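Local coordinates for protein abietadiene synthase, chloroplastic (Abies grandis, PDB 3S9V) that belongs to the terpene synthase family, as a mainly alpha-helical enzyme whose chain includes the family's metal-binding domain, at residues 628-632 with 679-683; 699-703 with 715-719. All blocks are in the same frame, centred on the assembly; numbering follows the deposited sequence.

In the fold
Both contacts lie in the metal-binding terpene synthase domain, on the same side of the chain's centre and about 8 Å apart between centres. Contact 1 sets helix 628-638 against helix 669-693; contact 2 sets helix 699-706 against helix 712-736. No helix is shared, but helix 699-706 follows helix 669-693 in the chain and packs beside both helices of contact 1, so the two contacts form one continuous cluster. Contact 1 is the more buried, and a charged and hydroxyl network runs beside its small apolar patch. Contact 2 is partly buried: its chemistry is aromatic stacking at the more accessible end and aliphatic packing beside it.

Contact 1 (628-632 with 679-683)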
ATOM      1  N   PHE A 628     -16.645 -22.640  25.263  1.00 21.92           N
ATOM      2  CA  PHE A 628     -16.122 -21.630  24.356  1.00 25.95           C
ATOM      3  C   PHE A 628     -17.251 -20.866  23.648  1.00 26.35           C
ATOM      4  O   PHE A 628     -17.342 -19.643  23.757  1.00 25.79           O
ATOM      5  CB  PHE A 628     -15.206 -22.274  23.309  1.00 23.43           C
ATOM      6  CG  PHE A 628     -14.547 -21.280  22.392  1.00 27.63           C
ATOM      7  CD1 PHE A 628     -13.531 -20.451  22.859  1.00 26.81           C
ATOM      8  CD2 PHE A 628     -14.955 -21.156  21.069  1.00 24.26           C
ATOM      9  CE1 PHE A 628     -12.931 -19.512  22.019  1.00 33.35           C
ATOM     10  CE2 PHE A 628     -14.364 -20.222  20.222  1.00 27.02           C
ATOM     11  CZ  PHE A 628     -13.349 -19.398  20.699  1.00 30.78           C
ATOM     12  N   ASN A 629     -18.102 -21.593  22.928  1.00 24.83           N
ATOM     13  CA  ASN A 629     -19.217 -20.989  22.205  1.00 27.22           C
ATOM     14  C   ASN A 629     -20.071 -20.062  23.054  1.00 21.49           C
ATOM     15  O   ASN A 629     -20.399 -18.954  22.631  1.00 25.66           O
ATOM     16  CB  ASN A 629     -20.110 -22.070  21.601  1.00 34.24           C
ATOM     17  CG  ASN A 629     -19.544 -22.637  20.324  1.00 41.15           C
ATOM     18  OD1 ASN A 629     -18.389 -23.058  20.281  1.00 39.93           O
ATOM     19  ND2 ASN A 629     -20.356 -22.654  19.270  1.00 53.90           N
ATOM     20  N   GLU A 630     -20.440 -20.510  24.246  1.00 17.30           N
ATOM     21  CA  GLU A 630     -21.260 -19.676  25.104  1.00 18.83           C
ATOM     22  C   GLU A 630     -20.492 -18.447  25.550  1.00 18.95           C
ATOM     23  O   GLU A 630     -21.038 -17.349  25.553  1.00 18.16           O
ATOM     24  CB  GLU A 630     -21.753 -20.438  26.331  1.00 18.72           C
ATOM     25  CG  GLU A 630     -22.563 -19.566  27.288  1.00 29.98           C
ATOM     26  CD  GLU A 630     -23.302 -20.363  28.354  1.00 41.73           C
ATOM     27  OE1 GLU A 630     -22.649 -21.123  29.096  1.00 49.78           O
ATOM     28  OE2 GLU A 630     -24.538 -20.223  28.456  1.00 40.84           O
ATOM     29  N   TYR A 631     -19.228 -18.629  25.915  1.00 19.52           N
ATOM     30  CA  TYR A 631     -18.409 -17.507  26.359  1.00 22.61           C
ATOM     31  C   TYR A 631     -18.239 -16.486  25.243  1.00 23.63           C
ATOM     32  O   TYR A 631     -18.583 -15.307  25.403  1.00 22.69           O
ATOM     33  CB  TYR A 631     -17.030 -17.982  26.821  1.00 27.49           C
ATOM     34  CG  TYR A 631     -16.071 -16.839  27.092  1.00 21.21           C
ATOM     35  CD1 TYR A 631     -15.134 -16.451  26.139  1.00 20.24           C
ATOM     36  CD2 TYR A 631     -16.130 -16.120  28.288  1.00 29.17           C
ATOM     37  CE1 TYR A 631     -14.275 -15.371  26.369  1.00 27.15           C
ATOM     38  CE2 TYR A 631     -15.280 -15.039  28.529  1.00 27.71           C
ATOM     39  CZ  TYR A 631     -14.355 -14.673  27.563  1.00 23.72           C
ATOM     40  OH  TYR A 631     -13.505 -13.618  27.795  1.00 25.42           O
ATOM     41  N   ILE A 632     -17.707 -16.942  24.115  1.00 20.77           N
ATOM     42  CA  ILE A 632     -17.491 -16.064  22.978  1.00 21.83           C
ATOM     43  C   ILE A 632     -18.728 -15.279  22.554  1.00 17.93           C
ATOM     44  O   ILE A 632     -18.613 -14.110  22.217  1.00 15.21           O
ATOM     45  CB  ILE A 632     -16.918 -16.841  21.772  1.00 27.04           C
ATOM     46  CG1 ILE A 632     -15.397 -16.730  21.795  1.00 32.79           C
ATOM     47  CG2 ILE A 632     -17.432 -16.269  20.460  1.00 37.78           C
ATOM     48  CD1 ILE A 632     -14.902 -15.283  21.767  1.00 24.00           C
ATOM     49  N   ARG A 679     -12.501  -9.239  20.674  1.00 19.63           N
ATOM     50  CA  ARG A 679     -12.478 -10.061  21.872  1.00 20.00           C
ATOM     51  C   ARG A 679     -11.313 -11.046  21.891  1.00 22.60           C
ATOM     52  O   ARG A 679     -10.611 -11.166  22.891  1.00 25.70           O
ATOM     53  CB  ARG A 679     -13.760 -10.874  21.989  1.00 19.08           C
ATOM     54  CG  ARG A 679     -13.780 -11.781  23.215  1.00 11.31           C
ATOM     55  CD  ARG A 679     -14.276 -10.982  24.389  1.00 21.55           C
ATOM     56  NE  ARG A 679     -13.255 -10.693  25.374  1.00 21.39           N
ATOM     57  CZ  ARG A 679     -13.392  -9.789  26.341  1.00 26.41           C
ATOM     58  NH1 ARG A 679     -12.405  -9.598  27.205  1.00 26.16           N
ATOM     59  NH2 ARG A 679     -14.502  -9.063  26.436  1.00 16.96           N
ATOM     60  N   LEU A 680     -11.130 -11.766  20.792  1.00 20.18           N
ATOM     61  CA  LEU A 680     -10.070 -12.767  20.717  1.00 25.34           C
ATOM     62  C   LEU A 680      -8.647 -12.214  20.787  1.00 25.82           C
ATOM     63  O   LEU A 680      -7.792 -12.797  21.460  1.00 24.23           O
ATOM     64  CB  LEU A 680     -10.226 -13.614  19.446  1.00 19.08           C
ATOM     65  CG  LEU A 680     -11.537 -14.399  19.304  1.00 22.28           C
ATOM     66  CD1 LEU A 680     -11.479 -15.291  18.072  1.00 14.60           C
ATOM     67  CD2 LEU A 680     -11.761 -15.246  20.540  1.00 23.11           C
ATOM     68  N   VAL A 681      -8.374 -11.110  20.098  1.00 24.17           N
ATOM     69  CA  VAL A 681      -7.026 -10.565  20.142  1.00 27.05           C
ATOM     70  C   VAL A 681      -6.744 -10.110  21.564  1.00 27.52           C
ATOM     71  O   VAL A 681      -5.664 -10.349  22.096  1.00 29.35           O
ATOM     72  CB  VAL A 681      -6.835  -9.381  19.160  1.00 26.46           C
ATOM     73  CG1 VAL A 681      -7.560  -8.136  19.658  1.00 21.16           C
ATOM     74  CG2 VAL A 681      -5.345  -9.106  18.985  1.00 28.33           C
ATOM     75  N   ASN A 682      -7.741  -9.481  22.178  1.00 28.69           N
ATOM     76  CA  ASN A 682      -7.646  -8.990  23.547  1.00 28.30           C
ATOM     77  C   ASN A 682      -7.371 -10.138  24.523  1.00 29.95           C
ATOM     78  O   ASN A 682      -6.518 -10.022  25.407  1.00 24.38           O
ATOM     79  CB  ASN A 682      -8.955  -8.276  23.917  1.00 29.71           C
ATOM     80  CG  ASN A 682      -8.950  -7.706  25.330  1.00 39.53           C
ATOM     81  OD1 ASN A 682      -8.904  -8.446  26.309  1.00 43.58           O
ATOM     82  ND2 ASN A 682      -9.005  -6.378  25.439  1.00 34.33           N
ATOM     83  N   ASP A 683      -8.082 -11.250  24.339  1.00 33.03           N
ATOM     84  CA  ASP A 683      -7.957 -12.423  25.207  1.00 38.13           C
ATOM     85  C   ASP A 683      -6.656 -13.212  25.062  1.00 40.45           C
ATOM     86  O   ASP A 683      -6.073 -13.630  26.059  1.00 41.27           O
ATOM     87  CB  ASP A 683      -9.153 -13.365  24.990  1.00 39.73           C
ATOM     88  CG  ASP A 683     -10.355 -13.005  25.856  1.00 44.47           C
ATOM     89  OD1 ASP A 683     -10.541 -11.812  26.187  1.00 48.55           O
ATOM     90  OD2 ASP A 683     -11.128 -13.919  26.198  1.00 49.03           O
TER
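Tyr631 swings its ring away from the backbone N (chi1 171°), which carries the hydroxyl across to Asp683, while Arg679, also anti at chi1 but bent at chi2 and chi3, curls back to the same carboxylate. The two helices belong to the alpha-helical terpene synthase fold, and 679-683 enters a sequence resembling the family's NSE/DTE metal-binding motif, in which Asn682 and Thr686 would take the first two metal-ligand places, with Asp683 between them. Tyr631 OH donates to Asp683 OD2 (2.9 Å), using that oxygen's syn lone pair; the carboxylate meets the phenol at the ring edge, its plane turned 37° from the ring. OD2 also accepts from the backbone N of Ala699 at the start of helix 699-706, so it joins three helices. Asp683 OD1 takes a side-on grip from Arg679: NE (3.0 Å) comes from above the carboxylate plane and NH1 (3.1 Å) on the syn lone pair, with OD1 in the guanidinium plane. This salt bridge spans one helical turn and probably holds the carboxylate in its rotation; Tyr631 OH lies over one guanidinium face. Beside the polar network, Ile632 and Leu680 cross at about a right angle. Phe628, which has Ile632 CG1 over one ring face, extends this apolar patch and brings CZ 4.4 Å from Leu680 CD2. Leu680 CD2 is pressed tightly against Ile632 CD1, 3.4 Å away.

Contact 2 (699-703 with 715-719); sequences AIQCY and ALQHV
Tyr703 and His718 lie nearly flat against each other in an offset stack, ring centroids 4.0 Å apart and planes 12° from parallel. Beyond CB, which points toward helix 712-736, the tyrosine CG turns anti to the backbone N (chi1 -170°). CG comes only to the margin of the overlap, and Ala715 CB sits at the ring edge, in plane, 4.0 Å from Tyr703 CD2. Farther out, Tyr703 CE2 passes 3.4 Å from His718 ND1, and Tyr703 CE1 lies 3.3 Å from His718 CE1. Tyr703 CZ makes the closest approach, 3.1 Å from His718 ND1, and the hydroxyl oxygen finishes above the centre of the imidazole. The two side chains cross at about a right angle although their rings are almost parallel. Alongside the stack the contact is aliphatic: Ile700 CG1 packs on Leu716 CD1 (3.9 Å) and more loosely on Val719 CG2, while Ala699 CB approaches Val719 CG1. Thr684 and Tyr687 of helix 669-693 adjoin this apolar part. The segment axes diverge by 117°: two consecutive helices packed across a short connection in the alpha-helical terpene synthase fold.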
ATOM      1  N   ALA A 699     -11.305 -16.709  26.450  1.00 31.83           N
ATOM      2  CA  ALA A 699     -11.265 -17.475  25.222  1.00 30.22           C
ATOM      3  C   ALA A 699     -10.415 -18.732  25.415  1.00 34.81           C
ATOM      4  O   ALA A 699     -10.917 -19.845  25.294  1.00 37.19           O
ATOM      5  CB  ALA A 699     -10.704 -16.626  24.100  1.00 25.14           C
ATOM      6  N   ILE A 700      -9.136 -18.551  25.733  1.00 37.47           N
ATOM      7  CA  ILE A 700      -8.223 -19.677  25.921  1.00 38.08           C
ATOM      8  C   ILE A 700      -8.675 -20.626  27.026  1.00 37.78           C
ATOM      9  O   ILE A 700      -8.812 -21.827  26.793  1.00 36.27           O
ATOM     10  CB  ILE A 700      -6.779 -19.202  26.245  1.00 41.60           C
ATOM     11  CG1 ILE A 700      -6.195 -18.420  25.065  1.00 45.83           C
ATOM     12  CG2 ILE A 700      -5.887 -20.401  26.523  1.00 38.68           C
ATOM     13  CD1 ILE A 700      -6.859 -17.082  24.814  1.00 51.78           C
ATOM     14  N   GLN A 701      -8.908 -20.086  28.219  1.00 37.67           N
ATOM     15  CA  GLN A 701      -9.336 -20.888  29.362  1.00 41.54           C
ATOM     16  C   GLN A 701     -10.543 -21.763  29.045  1.00 44.33           C
ATOM     17  O   GLN A 701     -10.583 -22.945  29.403  1.00 46.27           O
ATOM     18  CB  GLN A 701      -9.659 -19.978  30.548  1.00 45.20           C
ATOM     19  CG  GLN A 701      -8.454 -19.199  31.059  1.00 66.31           C
ATOM     20  CD  GLN A 701      -8.789 -18.263  32.210  1.00 77.27           C
ATOM     21  OE1 GLN A 701      -9.529 -17.292  32.043  1.00 81.51           O
ATOM     22  NE2 GLN A 701      -8.242 -18.554  33.388  1.00 81.43           N
ATOM     23  N   CYS A 702     -11.524 -21.178  28.365  1.00 41.64           N
ATOM     24  CA  CYS A 702     -12.740 -21.892  28.003  1.00 38.72           C
ATOM     25  C   CYS A 702     -12.500 -22.961  26.948  1.00 37.60           C
ATOM     26  O   CYS A 702     -13.075 -24.049  27.018  1.00 35.93           O
ATOM     27  CB  CYS A 702     -13.803 -20.908  27.503  1.00 35.70           C
ATOM     28  SG  CYS A 702     -14.456 -19.806  28.780  1.00 33.29           S
ATOM     29  N   TYR A 703     -11.654 -22.659  25.971  1.00 37.79           N
ATOM     30  CA  TYR A 703     -11.383 -23.625  24.920  1.00 41.10           C
ATOM     31  C   TYR A 703     -10.711 -24.833  25.540  1.00 45.63           C
ATOM     32  O   TYR A 703     -10.965 -25.980  25.154  1.00 47.70           O
ATOM     33  CB  TYR A 703     -10.473 -23.037  23.841  1.00 35.59           C
ATOM     34  CG  TYR A 703     -10.387 -23.933  22.627  1.00 35.70           C
ATOM     35  CD1 TYR A 703     -11.517 -24.188  21.854  1.00 34.76           C
ATOM     36  CD2 TYR A 703      -9.198 -24.571  22.281  1.00 36.84           C
ATOM     37  CE1 TYR A 703     -11.472 -25.054  20.777  1.00 33.94           C
ATOM     38  CE2 TYR A 703      -9.142 -25.448  21.191  1.00 34.43           C
ATOM     39  CZ  TYR A 703     -10.287 -25.681  20.448  1.00 33.53           C
ATOM     40  OH  TYR A 703     -10.260 -26.542  19.375  1.00 41.87           O
ATOM     41  N   ALA A 715      -3.958 -24.635  22.033  1.00 64.55           N
ATOM     42  CA  ALA A 715      -5.164 -23.838  22.226  1.00 61.76           C
ATOM     43  C   ALA A 715      -4.923 -22.408  21.758  1.00 59.75           C
ATOM     44  O   ALA A 715      -5.549 -21.950  20.803  1.00 58.79           O
ATOM     45  CB  ALA A 715      -5.572 -23.846  23.703  1.00 57.31           C
ATOM     46  N   LEU A 716      -4.015 -21.711  22.435  1.00 57.77           N
ATOM     47  CA  LEU A 716      -3.690 -20.336  22.079  1.00 56.12           C
ATOM     48  C   LEU A 716      -3.622 -20.228  20.560  1.00 56.79           C
ATOM     49  O   LEU A 716      -4.203 -19.319  19.956  1.00 56.06           O
ATOM     50  CB  LEU A 716      -2.347 -19.936  22.694  1.00 56.38           C
ATOM     51  CG  LEU A 716      -1.877 -18.491  22.514  1.00 61.35           C
ATOM     52  CD1 LEU A 716      -2.876 -17.535  23.154  1.00 65.00           C
ATOM     53  CD2 LEU A 716      -0.498 -18.323  23.145  1.00 64.87           C
ATOM     54  N   GLN A 717      -2.923 -21.175  19.943  1.00 55.68           N
ATOM     55  CA  GLN A 717      -2.792 -21.185  18.495  1.00 55.76           C
ATOM     56  C   GLN A 717      -4.149 -21.333  17.818  1.00 52.87           C
ATOM     57  O   GLN A 717      -4.451 -20.614  16.863  1.00 54.71           O
ATOM     58  CB  GLN A 717      -1.859 -22.312  18.041  1.00 59.57           C
ATOM     59  CG  GLN A 717      -1.864 -22.526  16.533  1.00 73.16           C
ATOM     60  CD  GLN A 717      -0.750 -23.435  16.056  1.00 79.35           C
ATOM     61  OE1 GLN A 717      -0.535 -24.517  16.604  1.00 83.22           O
ATOM     62  NE2 GLN A 717      -0.040 -23.001  15.020  1.00 80.89           N
ATOM     63  N   HIS A 718      -4.969 -22.261  18.299  1.00 47.60           N
ATOM     64  CA  HIS A 718      -6.288 -22.454  17.705  1.00 45.45           C
ATOM     65  C   HIS A 718      -7.104 -21.156  17.743  1.00 42.47           C
ATOM     66  O   HIS A 718      -7.806 -20.824  16.785  1.00 39.65           O
ATOM     67  CB  HIS A 718      -7.046 -23.568  18.425  1.00 44.96           C
ATOM     68  CG  HIS A 718      -8.474 -23.693  17.996  1.00 45.15           C
ATOM     69  ND1 HIS A 718      -9.520 -23.175  18.729  1.00 42.77           N
ATOM     70  CD2 HIS A 718      -9.025 -24.232  16.884  1.00 43.55           C
ATOM     71  CE1 HIS A 718     -10.654 -23.389  18.088  1.00 40.97           C
ATOM     72  NE2 HIS A 718     -10.381 -24.029  16.965  1.00 42.99           N
ATOM     73  N   VAL A 719      -7.006 -20.427  18.852  1.00 37.60           N
ATOM     74  CA  VAL A 719      -7.718 -19.166  18.991  1.00 37.49           C
ATOM     75  C   VAL A 719      -7.196 -18.140  17.980  1.00 38.01           C
ATOM     76  O   VAL A 719      -7.957 -17.308  17.491  1.00 38.13           O
ATOM     77  CB  VAL A 719      -7.582 -18.611  20.416  1.00 34.57           C
ATOM     78  CG1 VAL A 719      -8.142 -17.204  20.483  1.00 36.44           C
ATOM     79  CG2 VAL A 719      -8.324 -19.518  21.384  1.00 26.76           C
TER